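Local atomic coordinates of hypothetical protein (Mesorhizobium loti, PDB entry 2O2X), a protein that removes the C-7 phosphate from D-glycero-beta-D-manno-heptose 1,7-bisphosphate, a magnesium-dependent step on the way to ADP-heptose. Residues N98-V101 / L102-R106; P49-P52 / A53-V56. All blocks are in the same frame, centred on the assembly; numbering follows the deposited sequence.

Overall arrangement
Contact 1 is two successive turns of helix 91-107, partly buried against its neighbours; contact 2 is a turn at the surface, in the loop between strand 34-36 and helix 62-71. The two meet directly: the loop lies against the helix, with V101 CG2 3.6 Å from I55 CG2 and R100 CG 3.5 Å from P52 O. In the helix the backbone closes i to i+4 bonds, and the side chains divide into an apolar face and a polar, charged side. In the loop the bonds are shorter-range, from i to i+2 or i+3, and a side-chain carboxylate and two waters take over part of the work. The centres of the two contacts are about 11 Å apart.

Contact 1 (N98-V101 / L102-R106); sequences NGRV and LELLR
R100 lays its guanidinium over L104, with CD2 of L104 3.7 Å above the plane and over its centre. The chain gets there by leaving with CG anti to the backbone N (chi1 177°) and bending at chi2. In the backbone, R100 O accepts the N-H of L104 at 2.9 Å, and the carbonyls of N98, G99 and V101 take N-H groups from L102, E103 and L105 in the same way. These are the i to i+4 bonds of a regular alpha-helix, here the second half of helix 91-107 in a HAD-type phosphatase, so every carbonyl from N98 to V101 is satisfied within the helix. N98 OD1 is hydrogen-bonded to NH1 of R38, a residue that probably binds substrate. Cutting R100 back to an alanine is likely to leave L104 CD2 without the flat group it rests on, and E103 CG without its neighbour NH1. The carboxylate of E103 looks to R106, which grips it side-on: NE meets OE1 at 3.0 Å, nearly straight at 174°, while NH2 reaches the syn lone pair of OE2 at 2.9 Å. On the buried side V101 CG1 rests 4.3 Å from L105 CD1, and L105 packs on L62 and I65 of helix 62-71.

Contact 2 (P49-P52 / A53-V56); sequences PSDP and AEIV
D51 reaches forward with its carboxylate, and OD1 accepts the amide of A53 at 3.0 Å. That donor comes from above the carboxylate plane, and the bond is bent, 143° at the hydrogen. The pattern, an Asp side chain bonded to the amide two residues on, is that of an Asx turn. With CG anti to the backbone N (chi1 -171°), OD1 also lies 3.4 Å from the methyl CB of A53. The backbone closes two overlapping turns: E54 N gives its hydrogen to D51 O at 3.1 Å, and I55 N bonds to P52 O at 3.2 Å, i to i+3 spacings that fit the short 3-10 segment. Both donors stand well above the planes of the carbonyls they use. Two waters bind the next shell. One accepts from D51 N and lies 2.7 Å from E54 OE1, linking the ends of the D51-E54 turn; the other bridges P52 O and I55 O. Farther out, I55 also sits on V97 and L104 of helix 91-107. V56 bonds back to V44 within the loop, which follows strand 34-36, and P49 packs on R38 and D39, by similarity substrate-binding residues, D39 also the proton donor. The extended E54 chain passes D51 at about a right angle, bringing OE2 to 4.0 Å from D51 OD2; the two like charges would probably repel mildly and might raise the pKa of one, while the A53 N-H should favour a charged D51.

Contact 1 (N98-V101 / L102-R106)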
loop_
_atom_site.group_PDB
_atom_site.type_symbol
_atom_site.label_atom_id
_atom_site.label_comp_id
_atom_site.label_asym_id
_atom_site.label_seq_id
_atom_site.Cartn_x
_atom_site.Cartn_y
_atom_site.Cartn_z
ATOM N N ASN A 98 -5.979 -11.588 1.633
ATOM C CA ASN A 98 -5.506 -10.709 0.576
ATOM C C ASN A 98 -6.118 -11.091 -0.764
ATOM O O ASN A 98 -6.496 -10.228 -1.562
ATOM C CB ASN A 98 -3.963 -10.678 0.485
ATOM C CG ASN A 98 -3.482 -9.373 -0.090
ATOM O OD1 ASN A 98 -3.683 -8.316 0.546
ATOM N ND2 ASN A 98 -2.901 -9.400 -1.292
ATOM N N GLY A 99 -6.219 -12.392 -1.027
ATOM C CA GLY A 99 -6.895 -12.845 -2.228
ATOM C C GLY A 99 -8.334 -12.379 -2.317
ATOM O O GLY A 99 -8.797 -11.992 -3.376
ATOM N N ARG A 100 -9.025 -12.404 -1.187
ATOM C CA ARG A 100 -10.408 -11.927 -1.134
ATOM C C ARG A 100 -10.495 -10.414 -1.432
ATOM O O ARG A 100 -11.374 -9.949 -2.158
ATOM C CB ARG A 100 -11.077 -12.286 0.216
ATOM C CG ARG A 100 -12.476 -11.766 0.378
ATOM C CD ARG A 100 -13.394 -12.291 -0.672
ATOM N NE ARG A 100 -14.796 -11.968 -0.407
ATOM C CZ ARG A 100 -15.777 -12.140 -1.293
ATOM N NH1 ARG A 100 -15.532 -12.607 -2.502
ATOM N NH2 ARG A 100 -17.015 -11.811 -0.964
ATOM N N VAL A 101 -9.547 -9.643 -0.912
ATOM C CA VAL A 101 -9.509 -8.203 -1.194
ATOM C C VAL A 101 -9.353 -8.003 -2.697
ATOM O O VAL A 101 -10.083 -7.218 -3.293
ATOM C CB VAL A 101 -8.370 -7.486 -0.395
ATOM C CG1 VAL A 101 -8.166 -6.080 -0.886
ATOM C CG2 VAL A 101 -8.680 -7.476 1.119
ATOM N N LEU A 102 -8.409 -8.709 -3.313
ATOM C CA LEU A 102 -8.181 -8.568 -4.766
ATOM C C LEU A 102 -9.403 -9.025 -5.588
ATOM O O LEU A 102 -9.725 -8.419 -6.612
ATOM C CB LEU A 102 -6.904 -9.288 -5.221
ATOM C CG LEU A 102 -5.604 -8.785 -4.565
ATOM C CD1 LEU A 102 -4.378 -9.345 -5.253
ATOM C CD2 LEU A 102 -5.500 -7.275 -4.454
ATOM N N GLU A 103 -10.087 -10.068 -5.127
ATOM C CA GLU A 103 -11.338 -10.507 -5.787
ATOM C C GLU A 103 -12.437 -9.464 -5.723
ATOM O O GLU A 103 -13.106 -9.178 -6.728
ATOM C CB GLU A 103 -11.822 -11.835 -5.193
ATOM C CG GLU A 103 -13.156 -12.311 -5.737
ATOM C CD GLU A 103 -13.220 -12.429 -7.268
ATOM O OE1 GLU A 103 -12.167 -12.558 -7.941
ATOM O OE2 GLU A 103 -14.359 -12.407 -7.796
ATOM N N LEU A 104 -12.616 -8.863 -4.554
ATOM C CA LEU A 104 -13.603 -7.799 -4.431
ATOM C C LEU A 104 -13.257 -6.598 -5.309
ATOM O O LEU A 104 -14.135 -5.963 -5.914
ATOM C CB LEU A 104 -13.774 -7.381 -2.975
ATOM C CG LEU A 104 -14.446 -8.425 -2.077
ATOM C CD1 LEU A 104 -14.275 -8.032 -0.646
ATOM C CD2 LEU A 104 -15.907 -8.548 -2.449
ATOM N N LEU A 105 -11.978 -6.260 -5.405
ATOM C CA LEU A 105 -11.546 -5.186 -6.285
ATOM C C LEU A 105 -11.833 -5.528 -7.755
ATOM O O LEU A 105 -12.275 -4.687 -8.536
ATOM C CB LEU A 105 -10.059 -4.913 -6.094
ATOM C CG LEU A 105 -9.612 -4.253 -4.792
ATOM C CD1 LEU A 105 -8.095 -4.121 -4.762
ATOM C CD2 LEU A 105 -10.277 -2.915 -4.580
ATOM N N ARG A 106 -11.559 -6.766 -8.133
ATOM C CA ARG A 106 -11.876 -7.245 -9.489
ATOM C C ARG A 106 -13.353 -7.058 -9.818
ATOM O O ARG A 106 -13.699 -6.631 -10.920
ATOM C CB ARG A 106 -11.503 -8.719 -9.649
ATOM C CG ARG A 106 -11.557 -9.194 -11.116
ATOM C CD ARG A 106 -11.504 -10.704 -11.265
ATOM N NE ARG A 106 -12.670 -11.382 -10.688
ATOM C CZ ARG A 106 -13.872 -11.479 -11.269
ATOM N NH1 ARG A 106 -14.107 -10.953 -12.466
ATOM N NH2 ARG A 106 -14.858 -12.116 -10.643
#

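Contact 2 (P49-P52 / A53-V56)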
loop_
_atom_site.group_PDB
_atom_site.type_symbol
_atom_site.label_atom_id
_atom_site.label_comp_id
_atom_site.label_asym_id
_atom_site.label_seq_id
_atom_site.Cartn_x
_atom_site.Cartn_y
_atom_site.Cartn_z
ATOM N N PRO A 49 -7.079 -9.280 10.870
ATOM C CA PRO A 49 -7.496 -9.497 9.492
ATOM C C PRO A 49 -7.151 -10.890 8.978
ATOM O O PRO A 49 -6.374 -11.023 8.038
ATOM C CB PRO A 49 -6.739 -8.410 8.729
ATOM C CG PRO A 49 -5.519 -8.197 9.521
ATOM C CD PRO A 49 -5.918 -8.365 10.942
ATOM N N SER A 50 -7.739 -11.911 9.598
ATOM C CA SER A 50 -7.457 -13.326 9.259
ATOM C C SER A 50 -8.629 -14.058 8.595
ATOM O O SER A 50 -8.446 -15.180 8.105
ATOM C CB SER A 50 -7.093 -14.083 10.528
ATOM O OG SER A 50 -8.202 -14.092 11.427
ATOM N N ASP A 51 -9.827 -13.465 8.584
ATOM C CA ASP A 51 -11.026 -14.169 8.105
ATOM C C ASP A 51 -11.491 -13.506 6.825
ATOM O O ASP A 51 -11.982 -12.386 6.844
ATOM C CB ASP A 51 -12.120 -14.158 9.182
ATOM C CG ASP A 51 -13.304 -15.059 8.826
ATOM O OD1 ASP A 51 -13.477 -15.357 7.636
ATOM O OD2 ASP A 51 -14.036 -15.495 9.756
ATOM N N PRO A 52 -11.323 -14.184 5.675
ATOM C CA PRO A 52 -11.716 -13.534 4.436
ATOM C C PRO A 52 -13.184 -13.137 4.356
ATOM O O PRO A 52 -13.544 -12.163 3.691
ATOM C CB PRO A 52 -11.370 -14.550 3.350
ATOM C CG PRO A 52 -10.848 -15.728 4.012
ATOM C CD PRO A 52 -10.762 -15.536 5.467
ATOM N N ALA A 53 -14.019 -13.872 5.071
ATOM C CA ALA A 53 -15.450 -13.581 5.069
ATOM C C ALA A 53 -15.820 -12.213 5.670
ATOM O O ALA A 53 -16.888 -11.670 5.383
ATOM C CB ALA A 53 -16.204 -14.692 5.807
ATOM N N GLU A 54 -14.948 -11.673 6.496
ATOM C CA GLU A 54 -15.197 -10.390 7.179
ATOM C C GLU A 54 -14.699 -9.198 6.361
ATOM O O GLU A 54 -14.966 -8.053 6.717
ATOM C CB GLU A 54 -14.530 -10.389 8.554
ATOM C CG GLU A 54 -15.144 -11.391 9.501
ATOM C CD GLU A 54 -14.490 -11.424 10.891
ATOM O OE1 GLU A 54 -13.473 -10.707 11.127
ATOM O OE2 GLU A 54 -15.030 -12.158 11.758
ATOM N N ILE A 55 -13.981 -9.455 5.271
ATOM C CA ILE A 55 -13.407 -8.338 4.483
ATOM C C ILE A 55 -14.495 -7.527 3.779
ATOM O O ILE A 55 -15.376 -8.079 3.096
ATOM C CB ILE A 55 -12.393 -8.881 3.462
ATOM C CG1 ILE A 55 -11.138 -9.365 4.183
ATOM C CG2 ILE A 55 -12.032 -7.843 2.394
ATOM C CD1 ILE A 55 -10.188 -8.226 4.657
ATOM N N VAL A 56 -14.410 -6.204 3.931
ATOM C CA VAL A 56 -15.280 -5.255 3.248
ATOM C C VAL A 56 -14.414 -4.144 2.677
ATOM O O VAL A 56 -13.606 -3.587 3.400
ATOM C CB VAL A 56 -16.277 -4.644 4.249
ATOM C CG1 VAL A 56 -17.137 -3.581 3.607
ATOM C CG2 VAL A 56 -17.136 -5.743 4.838
HETATM O O HOH W 1 -10.944 -11.015 10.200
HETATM O O HOH W 2 -15.480 -10.808 2.316
#